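Local coordinates for protein carbonic anhydrase (Porphyridium purpureum, PDB 1DDZ) that probably catalyses the reversible hydration of carbon dioxide to hydrogencarbonate as a zinc-dependent beta-class carbonic anhydrase, at residues Gly35-Phe40 and Val376-Val381; Asn183-Val188 and Lys273-Leu278; Arg410-His415 and Asn431-Ile436; Ala116-Lys121 and Thr194-Asp199. One frame throughout, in Å; residues are numbered along the deposited sequence.

Contact 1: residues Gly35-Phe40 and Val376-Val381; sequences GKSNIF and VKRVVV
This is a small, partly buried contact in which I39, N38 and S37, at the start of helix 38-53, meet the side chain of R378 on strand 378-384. The two segments lie 336 residues apart in the chain. No hydrogen bond joins them, so packing carries the contact.
R378 bends at its second and third torsions (chi2 103°, chi3 100°), and this brings its guanidinium to the helix start. I39 CG2 touches R378 NH2 at 3.4 Å, in an oblique approach, and the two side chains run past each other in opposite directions. N38 and S37 come to the edge of the guanidinium, near its plane. As modelled, N38 ND2 lies 3.0 Å from R378 NH2. Both are donors, so this approach is doubtful and is not a bond. S37 OG is farther from R378 NH2, at 3.9 Å. V380 also faces the helix, but its CG2 comes only to 4.5 Å from I39 CD1.
S37 is the N-cap. With its hydroxyl anti to the backbone N (chi1 176°), OG accepts from I39 N at 3.2 Å in an almost straight bond. The F40 ring takes G35 N over the centre of one face and I39 CG1 towards the rim of the other.
R378 also forms a weak, long ion pair with E462. Strand 378-384 runs between strands 323-328 and 462-468, with R378 against I323 and V380 against W325. The helix start rests on the second neighbour, where S37, I39 and F40 all touch Q464.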
loop_
_atom_site.group_PDB
_atom_site.type_symbol
_atom_site.label_atom_id
_atom_site.label_comp_id
_atom_site.label_asym_id
_atom_site.label_seq_id
_atom_site.Cartn_x
_atom_site.Cartn_y
_atom_site.Cartn_z
ATOM N N GLY A 35 5.446 34.000 1.257
ATOM C CA GLY A 35 6.434 33.990 2.321
ATOM C C GLY A 35 7.815 34.548 2.029
ATOM O O GLY A 35 7.976 35.431 1.175
ATOM N N LYS A 36 8.821 33.961 2.686
ATOM C CA LYS A 36 10.219 34.392 2.577
ATOM C C LYS A 36 11.083 33.799 1.443
ATOM O O LYS A 36 11.811 34.527 0.750
ATOM C CB LYS A 36 10.915 34.146 3.915
ATOM C CG LYS A 36 10.172 34.725 5.114
ATOM C CD LYS A 36 10.267 36.241 5.172
ATOM C CE LYS A 36 9.373 36.817 6.262
ATOM N NZ LYS A 36 7.923 36.736 5.918
ATOM N N SER A 37 11.035 32.479 1.293
ATOM C CA SER A 37 11.808 31.774 0.286
ATOM C C SER A 37 11.843 32.448 -1.087
ATOM O O SER A 37 10.958 33.230 -1.461
ATOM C CB SER A 37 11.301 30.327 0.154
ATOM O OG SER A 37 11.961 29.611 -0.887
ATOM N N ASN A 38 12.885 32.129 -1.845
ATOM C CA ASN A 38 13.033 32.678 -3.173
ATOM C C ASN A 38 12.002 32.053 -4.114
ATOM O O ASN A 38 11.736 32.603 -5.175
ATOM C CB ASN A 38 14.488 32.563 -3.683
ATOM C CG ASN A 38 14.791 31.243 -4.381
ATOM O OD1 ASN A 38 15.373 31.237 -5.472
ATOM N ND2 ASN A 38 14.461 30.127 -3.738
ATOM N N ILE A 39 11.343 30.971 -3.687
ATOM C CA ILE A 39 10.324 30.365 -4.536
ATOM C C ILE A 39 9.140 31.307 -4.719
ATOM O O ILE A 39 8.507 31.316 -5.760
ATOM C CB ILE A 39 9.810 28.971 -4.044
ATOM C CG1 ILE A 39 9.187 29.040 -2.651
ATOM C CG2 ILE A 39 10.915 27.942 -4.145
ATOM C CD1 ILE A 39 8.347 27.834 -2.348
ATOM N N PHE A 40 8.856 32.119 -3.707
ATOM C CA PHE A 40 7.757 33.066 -3.799
ATOM C C PHE A 40 8.174 34.186 -4.756
ATOM O O PHE A 40 7.418 34.601 -5.626
ATOM C CB PHE A 40 7.423 33.588 -2.409
ATOM C CG PHE A 40 6.905 32.530 -1.493
ATOM C CD1 PHE A 40 7.687 32.059 -0.443
ATOM C CD2 PHE A 40 5.639 31.987 -1.691
ATOM C CE1 PHE A 40 7.218 31.063 0.400
ATOM C CE2 PHE A 40 5.156 30.991 -0.850
ATOM C CZ PHE A 40 5.951 30.525 0.200
ATOM N N VAL A 376 17.911 16.447 -2.252
ATOM C CA VAL A 376 17.251 17.730 -2.529
ATOM C C VAL A 376 17.273 18.615 -1.269
ATOM O O VAL A 376 17.142 18.111 -0.159
ATOM C CB VAL A 376 15.786 17.536 -3.004
ATOM C CG1 VAL A 376 15.765 16.824 -4.340
ATOM C CG2 VAL A 376 14.966 16.777 -1.971
ATOM N N LYS A 377 17.402 19.926 -1.454
ATOM C CA LYS A 377 17.452 20.872 -0.335
ATOM C C LYS A 377 16.083 21.252 0.214
ATOM O O LYS A 377 15.970 21.639 1.369
ATOM C CB LYS A 377 18.173 22.154 -0.753
ATOM C CG LYS A 377 19.566 21.934 -1.322
ATOM C CD LYS A 377 20.530 21.316 -0.304
ATOM C CE LYS A 377 21.861 20.937 -0.954
ATOM N NZ LYS A 377 22.858 20.442 0.039
ATOM N N ARG A 378 15.048 21.154 -0.618
ATOM C CA ARG A 378 13.692 21.500 -0.200
ATOM C C ARG A 378 12.642 20.502 -0.605
ATOM O O ARG A 378 12.712 19.923 -1.674
ATOM C CB ARG A 378 13.262 22.833 -0.808
ATOM C CG ARG A 378 13.564 24.042 0.045
ATOM C CD ARG A 378 14.781 24.820 -0.448
ATOM N NE ARG A 378 14.400 26.000 -1.232
ATOM C CZ ARG A 378 14.361 26.037 -2.563
ATOM N NH1 ARG A 378 14.675 24.959 -3.281
ATOM N NH2 ARG A 378 14.049 27.169 -3.177
ATOM N N VAL A 379 11.647 20.322 0.248
ATOM C CA VAL A 379 10.530 19.466 -0.077
ATOM C C VAL A 379 9.353 20.418 0.041
ATOM O O VAL A 379 9.184 21.056 1.090
ATOM C CB VAL A 379 10.362 18.300 0.912
ATOM C CG1 VAL A 379 9.062 17.556 0.628
ATOM C CG2 VAL A 379 11.556 17.334 0.789
ATOM N N VAL A 380 8.593 20.569 -1.039
ATOM C CA VAL A 380 7.434 21.451 -1.043
ATOM C C VAL A 380 6.123 20.679 -1.145
ATOM O O VAL A 380 5.988 19.844 -2.027
ATOM C CB VAL A 380 7.505 22.447 -2.241
ATOM C CG1 VAL A 380 6.252 23.335 -2.289
ATOM C CG2 VAL A 380 8.758 23.310 -2.143
ATOM N N VAL A 381 5.202 20.880 -0.200
ATOM C CA VAL A 381 3.879 20.244 -0.274
ATOM C C VAL A 381 2.966 21.365 -0.787
ATOM O O VAL A 381 2.828 22.415 -0.140
ATOM C CB VAL A 381 3.336 19.713 1.102
ATOM C CG1 VAL A 381 1.913 19.192 0.940
ATOM C CG2 VAL A 381 4.222 18.591 1.646
#

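Contact 2: residues Asn183-Val188 and Lys273-Leu278; sequences NVLEQV and KLTAEL
No flat group takes part where L185 packs on L274, T275 and L278 in this antiparallel helix pair. The planar amides lie off the interface. That of Q187 folds back on its own helix, and its NE2 donates to N183 OD1 at 3.0 Å. The donor stands 48° out of the carbonyl plane of N183, so it comes from above rather than at the edge. Q187 OE1 accepts from C102 N, and N183 ND2 bonds A99 O and Q101 OE1.
The axes of the two segments are 10.9 Å apart at an angle of 166°. Helix 172-193 belongs to the alpha-beta-alpha fold of a beta-class carbonic anhydrase, and helix 266-279 packs alongside it. L278 also touches L182 of helix 172-193 and L224, so the seam reaches strand 222-227, the outermost of the sheet within this chain.
L185 carries the contact by splitting its two methyls. CD2 lies against L274 CB at 3.9 Å. CD1 points at the backbone of T275 and has L278 CB 4.2 Å away. The T275 hydroxyl bonds back to M271 O of its own helix. The fit is tight at one point: L185 CD1 is 3.5 Å from T275 CA.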
loop_
_atom_site.group_PDB
_atom_site.type_symbol
_atom_site.label_atom_id
_atom_site.label_comp_id
_atom_site.label_asym_id
_atom_site.label_seq_id
_atom_site.Cartn_x
_atom_site.Cartn_y
_atom_site.Cartn_z
ATOM N N ASN A 183 8.499 -2.221 -18.987
ATOM C CA ASN A 183 7.898 -1.727 -17.747
ATOM C C ASN A 183 6.575 -1.003 -18.095
ATOM O O ASN A 183 5.521 -1.326 -17.557
ATOM C CB ASN A 183 8.859 -0.787 -17.002
ATOM C CG ASN A 183 8.301 -0.327 -15.641
ATOM O OD1 ASN A 183 7.845 -1.144 -14.846
ATOM N ND2 ASN A 183 8.311 0.974 -15.397
ATOM N N VAL A 184 6.613 -0.087 -19.053
ATOM C CA VAL A 184 5.403 0.626 -19.461
ATOM C C VAL A 184 4.321 -0.374 -19.869
ATOM O O VAL A 184 3.190 -0.286 -19.388
ATOM C CB VAL A 184 5.666 1.604 -20.646
ATOM C CG1 VAL A 184 4.363 2.192 -21.146
ATOM C CG2 VAL A 184 6.574 2.711 -20.229
ATOM N N LEU A 185 4.679 -1.363 -20.695
ATOM C CA LEU A 185 3.704 -2.368 -21.159
ATOM C C LEU A 185 3.087 -3.147 -20.014
ATOM O O LEU A 185 1.899 -3.467 -20.024
ATOM C CB LEU A 185 4.337 -3.369 -22.130
ATOM C CG LEU A 185 3.832 -3.416 -23.573
ATOM C CD1 LEU A 185 4.331 -4.693 -24.227
ATOM C CD2 LEU A 185 2.318 -3.363 -23.620
ATOM N N GLU A 186 3.908 -3.487 -19.039
ATOM C CA GLU A 186 3.416 -4.207 -17.868
ATOM C C GLU A 186 2.451 -3.311 -17.041
ATOM O O GLU A 186 1.413 -3.756 -16.572
ATOM C CB GLU A 186 4.621 -4.660 -17.037
ATOM C CG GLU A 186 4.502 -6.073 -16.476
ATOM C CD GLU A 186 4.165 -7.137 -17.541
ATOM O OE1 GLU A 186 3.012 -7.622 -17.492
ATOM O OE2 GLU A 186 5.039 -7.492 -18.392
ATOM N N GLN A 187 2.773 -2.032 -16.897
ATOM C CA GLN A 187 1.896 -1.125 -16.161
ATOM C C GLN A 187 0.556 -0.963 -16.917
ATOM O O GLN A 187 -0.504 -0.981 -16.307
ATOM C CB GLN A 187 2.587 0.227 -15.895
ATOM C CG GLN A 187 3.958 0.142 -15.178
ATOM C CD GLN A 187 4.023 -0.921 -14.086
ATOM O OE1 GLN A 187 3.168 -0.985 -13.217
ATOM N NE2 GLN A 187 5.024 -1.791 -14.158
ATOM N N VAL A 188 0.597 -0.873 -18.242
ATOM C CA VAL A 188 -0.627 -0.777 -19.037
ATOM C C VAL A 188 -1.477 -2.002 -18.741
ATOM O O VAL A 188 -2.689 -1.907 -18.536
ATOM C CB VAL A 188 -0.314 -0.703 -20.535
ATOM C CG1 VAL A 188 -1.577 -0.962 -21.373
ATOM C CG2 VAL A 188 0.237 0.668 -20.855
ATOM N N LYS A 273 -0.150 -9.865 -27.787
ATOM C CA LYS A 273 -0.028 -9.182 -29.080
ATOM C C LYS A 273 0.812 -7.908 -28.993
ATOM O O LYS A 273 1.679 -7.700 -29.830
ATOM C CB LYS A 273 -1.398 -8.801 -29.626
ATOM C CG LYS A 273 -1.347 -8.331 -31.069
ATOM C CD LYS A 273 -2.694 -7.798 -31.529
ATOM C CE LYS A 273 -2.874 -7.989 -33.037
ATOM N NZ LYS A 273 -1.699 -7.574 -33.880
ATOM N N LEU A 274 0.538 -7.056 -28.000
ATOM C CA LEU A 274 1.280 -5.797 -27.818
ATOM C C LEU A 274 2.736 -6.063 -27.510
ATOM O O LEU A 274 3.640 -5.441 -28.055
ATOM C CB LEU A 274 0.643 -4.964 -26.705
ATOM C CG LEU A 274 -0.776 -4.487 -26.981
ATOM C CD1 LEU A 274 -1.222 -3.593 -25.834
ATOM C CD2 LEU A 274 -0.793 -3.720 -28.282
ATOM N N THR A 275 2.976 -7.084 -26.714
ATOM C CA THR A 275 4.345 -7.444 -26.381
ATOM C C THR A 275 5.089 -7.837 -27.660
ATOM O O THR A 275 6.210 -7.386 -27.906
ATOM C CB THR A 275 4.357 -8.604 -25.381
ATOM O OG1 THR A 275 3.610 -8.226 -24.225
ATOM C CG2 THR A 275 5.764 -8.907 -24.957
ATOM N N ALA A 276 4.438 -8.653 -28.488
ATOM C CA ALA A 276 5.020 -9.095 -29.750
ATOM C C ALA A 276 5.388 -7.896 -30.601
ATOM O O ALA A 276 6.489 -7.824 -31.149
ATOM C CB ALA A 276 4.039 -9.981 -30.495
ATOM N N GLU A 277 4.512 -6.902 -30.629
ATOM C CA GLU A 277 4.768 -5.717 -31.432
ATOM C C GLU A 277 5.867 -4.833 -30.865
ATOM O O GLU A 277 6.658 -4.242 -31.608
ATOM C CB GLU A 277 3.465 -4.974 -31.666
ATOM C CG GLU A 277 2.512 -5.833 -32.494
ATOM C CD GLU A 277 1.078 -5.329 -32.542
ATOM O OE1 GLU A 277 0.282 -5.932 -33.284
ATOM O OE2 GLU A 277 0.733 -4.361 -31.845
ATOM N N LEU A 278 6.008 -4.817 -29.549
ATOM C CA LEU A 278 7.068 -4.004 -28.965
ATOM C C LEU A 278 8.406 -4.674 -29.248
ATOM O O LEU A 278 9.306 -4.089 -29.854
ATOM C CB LEU A 278 6.876 -3.897 -27.454
ATOM C CG LEU A 278 7.853 -3.107 -26.574
ATOM C CD1 LEU A 278 8.590 -4.001 -25.640
ATOM C CD2 LEU A 278 8.807 -2.289 -27.375
#

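Contact 3: residues Arg410-His415 and Asn431-Ile436; sequences RDVRRH and NRLIEI
The helix carrying V412 and R413 crosses the one carrying L433 and I436 at 104°, with the axes of the segments 9.8 Å apart and the R413 and L433 CA atoms 6.5 Å apart. The meeting surface is apolar. V412 sets CG1 anti to its own N (chi1 180°), and this methyl reaches both partners. V412 CG1 lies 3.7 Å from L433 CD2. It is equally close, 3.7 Å, to I436 CG2, where the side chains pass in opposite directions. L433 CD2 also presses on the first helix's backbone, 3.9 Å from R413 N.
The charged ends have their partners off this patch. R413 carries its guanidinium to V9 O of the second subunit. R414 makes a weak bond within a salt bridge to D411, while H415 NE2 lies over the centre of its guanidinium. On the other helix, R432 NH1 binds E435 OE1 at 3.0 Å on the syn side of the carboxylate.
H415 stacks on H415 of the second subunit. The L433 side chain is about 9 Å from that of the zinc ligand C387. The arrangement is thus a layer of helix packing between the zinc site of a beta-class carbonic anhydrase and its subunit interface.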
loop_
_atom_site.group_PDB
_atom_site.type_symbol
_atom_site.label_atom_id
_atom_site.label_comp_id
_atom_site.label_asym_id
_atom_site.label_seq_id
_atom_site.Cartn_x
_atom_site.Cartn_y
_atom_site.Cartn_z
ATOM N N ARG A 410 -10.896 13.789 5.908
ATOM C CA ARG A 410 -11.961 13.864 6.892
ATOM C C ARG A 410 -11.375 13.983 8.297
ATOM O O ARG A 410 -11.904 14.705 9.133
ATOM C CB ARG A 410 -12.874 12.651 6.790
ATOM C CG ARG A 410 -14.005 12.836 5.801
ATOM C CD ARG A 410 -14.982 13.895 6.287
ATOM N NE ARG A 410 -16.335 13.420 6.078
ATOM C CZ ARG A 410 -17.168 13.023 7.032
ATOM N NH1 ARG A 410 -16.836 13.070 8.312
ATOM N NH2 ARG A 410 -18.296 12.447 6.680
ATOM N N ASP A 411 -10.254 13.313 8.542
ATOM C CA ASP A 411 -9.584 13.389 9.846
ATOM C C ASP A 411 -9.124 14.816 10.107
ATOM O O ASP A 411 -9.162 15.312 11.230
ATOM C CB ASP A 411 -8.357 12.476 9.873
ATOM C CG ASP A 411 -8.709 11.008 9.934
ATOM O OD1 ASP A 411 -9.898 10.638 10.043
ATOM O OD2 ASP A 411 -7.769 10.207 9.873
ATOM N N VAL A 412 -8.628 15.454 9.060
ATOM C CA VAL A 412 -8.183 16.831 9.158
ATOM C C VAL A 412 -9.369 17.733 9.544
ATOM O O VAL A 412 -9.234 18.590 10.417
ATOM C CB VAL A 412 -7.572 17.315 7.819
ATOM C CG1 VAL A 412 -7.119 18.767 7.929
ATOM C CG2 VAL A 412 -6.405 16.433 7.418
ATOM N N ARG A 413 -10.524 17.517 8.915
ATOM C CA ARG A 413 -11.710 18.310 9.188
ATOM C C ARG A 413 -12.093 18.145 10.645
ATOM O O ARG A 413 -12.206 19.129 11.384
ATOM C CB ARG A 413 -12.872 17.851 8.315
ATOM C CG ARG A 413 -13.948 18.895 8.217
ATOM C CD ARG A 413 -15.223 18.373 7.606
ATOM N NE ARG A 413 -15.957 17.681 8.637
ATOM C CZ ARG A 413 -17.147 18.047 9.084
ATOM N NH1 ARG A 413 -17.763 19.108 8.580
ATOM N NH2 ARG A 413 -17.717 17.341 10.046
ATOM N N ARG A 414 -12.240 16.884 11.047
ATOM C CA ARG A 414 -12.623 16.506 12.400
ATOM C C ARG A 414 -11.734 17.044 13.476
ATOM O O ARG A 414 -12.210 17.402 14.524
ATOM C CB ARG A 414 -12.686 14.995 12.533
ATOM C CG ARG A 414 -12.877 14.513 13.947
ATOM C CD ARG A 414 -13.150 13.019 14.018
ATOM N NE ARG A 414 -12.110 12.250 13.349
ATOM C CZ ARG A 414 -11.357 11.330 13.938
ATOM N NH1 ARG A 414 -11.509 11.052 15.235
ATOM N NH2 ARG A 414 -10.464 10.662 13.214
ATOM N N HIS A 415 -10.435 17.109 13.227
ATOM C CA HIS A 415 -9.515 17.595 14.248
ATOM C C HIS A 415 -9.285 19.094 14.216
ATOM O O HIS A 415 -8.427 19.587 14.929
ATOM C CB HIS A 415 -8.138 16.896 14.130
ATOM C CG HIS A 415 -8.156 15.428 14.450
ATOM N ND1 HIS A 415 -7.682 14.471 13.580
ATOM C CD2 HIS A 415 -8.654 14.753 15.512
ATOM C CE1 HIS A 415 -7.899 13.271 14.082
ATOM N NE2 HIS A 415 -8.487 13.414 15.254
ATOM N N ASN A 431 -11.655 25.994 1.257
ATOM C CA ASN A 431 -10.339 26.569 1.103
ATOM C C ASN A 431 -9.526 26.576 2.374
ATOM O O ASN A 431 -8.305 26.547 2.308
ATOM C CB ASN A 431 -10.442 27.973 0.552
ATOM C CG ASN A 431 -10.783 27.979 -0.909
ATOM O OD1 ASN A 431 -10.847 29.020 -1.514
ATOM N ND2 ASN A 431 -10.967 26.808 -1.495
ATOM N N ARG A 432 -10.178 26.637 3.532
ATOM C CA ARG A 432 -9.447 26.623 4.801
ATOM C C ARG A 432 -8.993 25.195 5.075
ATOM O O ARG A 432 -7.858 24.966 5.512
ATOM C CB ARG A 432 -10.311 27.126 5.965
ATOM C CG ARG A 432 -9.580 27.141 7.313
ATOM C CD ARG A 432 -8.354 28.052 7.273
ATOM N NE ARG A 432 -8.527 29.200 8.159
ATOM C CZ ARG A 432 -7.830 30.329 8.096
ATOM N NH1 ARG A 432 -6.902 30.508 7.171
ATOM N NH2 ARG A 432 -8.013 31.249 9.025
ATOM N N LEU A 433 -9.888 24.248 4.824
ATOM C CA LEU A 433 -9.594 22.822 5.013
ATOM C C LEU A 433 -8.386 22.446 4.150
ATOM O O LEU A 433 -7.518 21.687 4.564
ATOM C CB LEU A 433 -10.791 21.982 4.569
ATOM C CG LEU A 433 -11.122 20.607 5.171
ATOM C CD1 LEU A 433 -11.627 19.739 4.055
ATOM C CD2 LEU A 433 -9.953 19.959 5.872
ATOM N N ILE A 434 -8.359 22.987 2.942
ATOM C CA ILE A 434 -7.291 22.754 1.977
ATOM C C ILE A 434 -5.967 23.267 2.543
ATOM O O ILE A 434 -4.924 22.648 2.376
ATOM C CB ILE A 434 -7.653 23.466 0.623
ATOM C CG1 ILE A 434 -8.756 22.695 -0.090
ATOM C CG2 ILE A 434 -6.449 23.654 -0.270
ATOM C CD1 ILE A 434 -9.111 23.313 -1.400
ATOM N N GLU A 435 -6.022 24.392 3.250
ATOM C CA GLU A 435 -4.833 24.996 3.839
ATOM C C GLU A 435 -4.303 24.163 4.996
ATOM O O GLU A 435 -3.092 23.953 5.136
ATOM C CB GLU A 435 -5.158 26.407 4.344
ATOM C CG GLU A 435 -5.433 27.409 3.253
ATOM C CD GLU A 435 -6.018 28.726 3.779
ATOM O OE1 GLU A 435 -6.699 28.702 4.811
ATOM O OE2 GLU A 435 -5.779 29.782 3.159
ATOM N N ILE A 436 -5.207 23.776 5.876
ATOM C CA ILE A 436 -4.856 22.972 7.031
ATOM C C ILE A 436 -4.379 21.576 6.573
ATOM O O ILE A 436 -3.504 20.967 7.209
ATOM C CB ILE A 436 -6.049 22.881 7.973
ATOM C CG1 ILE A 436 -6.389 24.289 8.483
ATOM C CG2 ILE A 436 -5.758 21.944 9.119
ATOM C CD1 ILE A 436 -7.676 24.321 9.344
#

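Contact 4: residues Ala116-Lys121 and Thr194-Asp199; sequences AVQYLK and TSIVQD
Apolar packing comes first, with V117 of helix 107-119 against I196 of helix 195-202. One methyl does the work. I196 CG2 lies against one side of the V117 branch, 3.9 Å from V117 CB, with both valine methyls, CG1 and CG2, within 4.1 Å of it. It is put there by lying anti to the backbone N of I196. The two side chains cross at a slant. I196 also packs on L113 and Q114, earlier on the same helix as V117.
The second kind is a polar side chain on an apolar one. The Q118 chain bends at its second torsion (chi2 102°) and lays its amide against the same I196 methyl, without any hydrogen bond to the segment.
In the fold, helix 107-119 is the connection of a beta-alpha-beta crossover from strand 92-97 to strand 124-130. K121, the residue that leaves the helical conformation after it, has positive phi.
A capping bond fixes the start of helix 195-202. T194 is the N-cap, and its OG1 accepts from V197 N at 3.0 Å, with an angle of 171°.
Y119 OH binds D403 OD1, and S195 OG is hydrogen-bonded to N150 ND2 of the second subunit.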
loop_
_atom_site.group_PDB
_atom_site.type_symbol
_atom_site.label_atom_id
_atom_site.label_comp_id
_atom_site.label_asym_id
_atom_site.label_seq_id
_atom_site.Cartn_x
_atom_site.Cartn_y
_atom_site.Cartn_z
ATOM N N ALA A 116 -10.225 9.646 -11.512
ATOM C CA ALA A 116 -10.192 9.986 -12.933
ATOM C C ALA A 116 -11.323 9.310 -13.716
ATOM O O ALA A 116 -12.002 9.950 -14.524
ATOM C CB ALA A 116 -8.831 9.594 -13.546
ATOM N N VAL A 117 -11.546 8.025 -13.462
ATOM C CA VAL A 117 -12.581 7.270 -14.171
ATOM C C VAL A 117 -14.026 7.505 -13.707
ATOM O O VAL A 117 -14.910 7.725 -14.532
ATOM C CB VAL A 117 -12.250 5.747 -14.158
ATOM C CG1 VAL A 117 -13.369 4.940 -14.830
ATOM C CG2 VAL A 117 -10.893 5.500 -14.867
ATOM N N GLN A 118 -14.274 7.434 -12.407
ATOM C CA GLN A 118 -15.623 7.630 -11.889
ATOM C C GLN A 118 -15.985 9.087 -11.629
ATOM O O GLN A 118 -17.092 9.500 -11.926
ATOM C CB GLN A 118 -15.863 6.821 -10.608
ATOM C CG GLN A 118 -16.375 5.386 -10.791
ATOM C CD GLN A 118 -15.260 4.367 -10.621
ATOM O OE1 GLN A 118 -14.108 4.654 -10.935
ATOM N NE2 GLN A 118 -15.577 3.203 -10.072
ATOM N N TYR A 119 -15.098 9.854 -11.010
ATOM C CA TYR A 119 -15.424 11.245 -10.748
ATOM C C TYR A 119 -15.300 12.081 -12.027
ATOM O O TYR A 119 -16.264 12.678 -12.480
ATOM C CB TYR A 119 -14.523 11.829 -9.652
ATOM C CG TYR A 119 -14.936 11.542 -8.208
ATOM C CD1 TYR A 119 -14.608 10.339 -7.579
ATOM C CD2 TYR A 119 -15.663 12.483 -7.468
ATOM C CE1 TYR A 119 -15.000 10.076 -6.240
ATOM C CE2 TYR A 119 -16.069 12.229 -6.112
ATOM C CZ TYR A 119 -15.735 11.008 -5.509
ATOM O OH TYR A 119 -16.169 10.600 -4.245
ATOM N N LEU A 120 -14.122 12.080 -12.641
ATOM C CA LEU A 120 -13.885 12.885 -13.838
ATOM C C LEU A 120 -14.388 12.326 -15.164
ATOM O O LEU A 120 -14.493 13.057 -16.143
ATOM C CB LEU A 120 -12.397 13.234 -13.950
ATOM C CG LEU A 120 -11.833 13.960 -12.725
ATOM C CD1 LEU A 120 -10.389 14.344 -12.938
ATOM C CD2 LEU A 120 -12.665 15.205 -12.465
ATOM N N LYS A 121 -14.717 11.043 -15.211
ATOM C CA LYS A 121 -15.175 10.455 -16.464
ATOM C C LYS A 121 -14.128 10.674 -17.556
ATOM O O LYS A 121 -14.431 11.072 -18.674
ATOM C CB LYS A 121 -16.536 11.028 -16.864
ATOM C CG LYS A 121 -17.644 10.707 -15.863
ATOM C CD LYS A 121 -17.672 9.220 -15.651
ATOM C CE LYS A 121 -18.721 8.790 -14.651
ATOM N NZ LYS A 121 -18.715 7.290 -14.560
ATOM N N THR A 194 -7.222 -3.569 -13.390
ATOM C CA THR A 194 -7.829 -3.046 -12.157
ATOM C C THR A 194 -9.331 -3.269 -12.166
ATOM O O THR A 194 -9.958 -3.296 -13.240
ATOM C CB THR A 194 -7.626 -1.521 -11.983
ATOM O OG1 THR A 194 -8.255 -0.837 -13.070
ATOM C CG2 THR A 194 -6.134 -1.159 -11.903
ATOM N N SER A 195 -9.922 -3.360 -10.977
ATOM C CA SER A 195 -11.372 -3.535 -10.861
ATOM C C SER A 195 -12.065 -2.321 -11.516
ATOM O O SER A 195 -13.068 -2.435 -12.198
ATOM C CB SER A 195 -11.764 -3.645 -9.382
ATOM O OG SER A 195 -11.195 -2.591 -8.615
ATOM N N ILE A 196 -11.428 -1.163 -11.386
ATOM C CA ILE A 196 -11.924 0.102 -11.922
ATOM C C ILE A 196 -12.102 0.059 -13.449
ATOM O O ILE A 196 -13.189 0.320 -13.958
ATOM C CB ILE A 196 -10.970 1.253 -11.513
ATOM C CG1 ILE A 196 -10.895 1.338 -9.984
ATOM C CG2 ILE A 196 -11.400 2.551 -12.153
ATOM C CD1 ILE A 196 -9.601 1.872 -9.467
ATOM N N VAL A 197 -11.042 -0.294 -14.176
ATOM C CA VAL A 197 -11.133 -0.373 -15.625
ATOM C C VAL A 197 -11.970 -1.588 -16.079
ATOM O O VAL A 197 -12.684 -1.502 -17.088
ATOM C CB VAL A 197 -9.758 -0.357 -16.268
ATOM C CG1 VAL A 197 -9.874 -0.481 -17.774
ATOM C CG2 VAL A 197 -9.038 0.925 -15.912
ATOM N N GLN A 198 -11.925 -2.693 -15.332
ATOM C CA GLN A 198 -12.756 -3.848 -15.689
ATOM C C GLN A 198 -14.251 -3.509 -15.504
ATOM O O GLN A 198 -15.066 -3.778 -16.380
ATOM C CB GLN A 198 -12.377 -5.097 -14.881
ATOM C CG GLN A 198 -11.059 -5.732 -15.327
ATOM C CD GLN A 198 -11.088 -6.255 -16.775
ATOM O OE1 GLN A 198 -11.802 -7.190 -17.085
ATOM N NE2 GLN A 198 -10.274 -5.674 -17.644
ATOM N N ASP A 199 -14.594 -2.834 -14.416
ATOM C CA ASP A 199 -15.980 -2.445 -14.182
ATOM C C ASP A 199 -16.461 -1.477 -15.260
ATOM O O ASP A 199 -17.498 -1.668 -15.857
ATOM C CB ASP A 199 -16.121 -1.784 -12.809
ATOM C CG ASP A 199 -16.004 -2.756 -11.677
ATOM O OD1 ASP A 199 -16.245 -3.967 -11.874
ATOM O OD2 ASP A 199 -15.685 -2.287 -10.571
#

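In the fold
Contacts 2, 3 and 4 are buried helix packing, whereas contact 1 is only partly buried and sets a helix start against a strand. Its guanidinium touches are the one charged element that crosses a contact here; the others meet mainly through methyl groups. Contacts 2 and 4 use successive helices, 172-193 and 195-202, and their nearest atoms are about 7 Å apart. Contacts 1 and 3 come within about 8 Å of each other, nearest atoms again. Contacts 2 and 3 lie on opposite sides of the chain's centre, about 41 Å apart between centres. Polar groups beside contacts 2, 3 and 4 reach the second subunit.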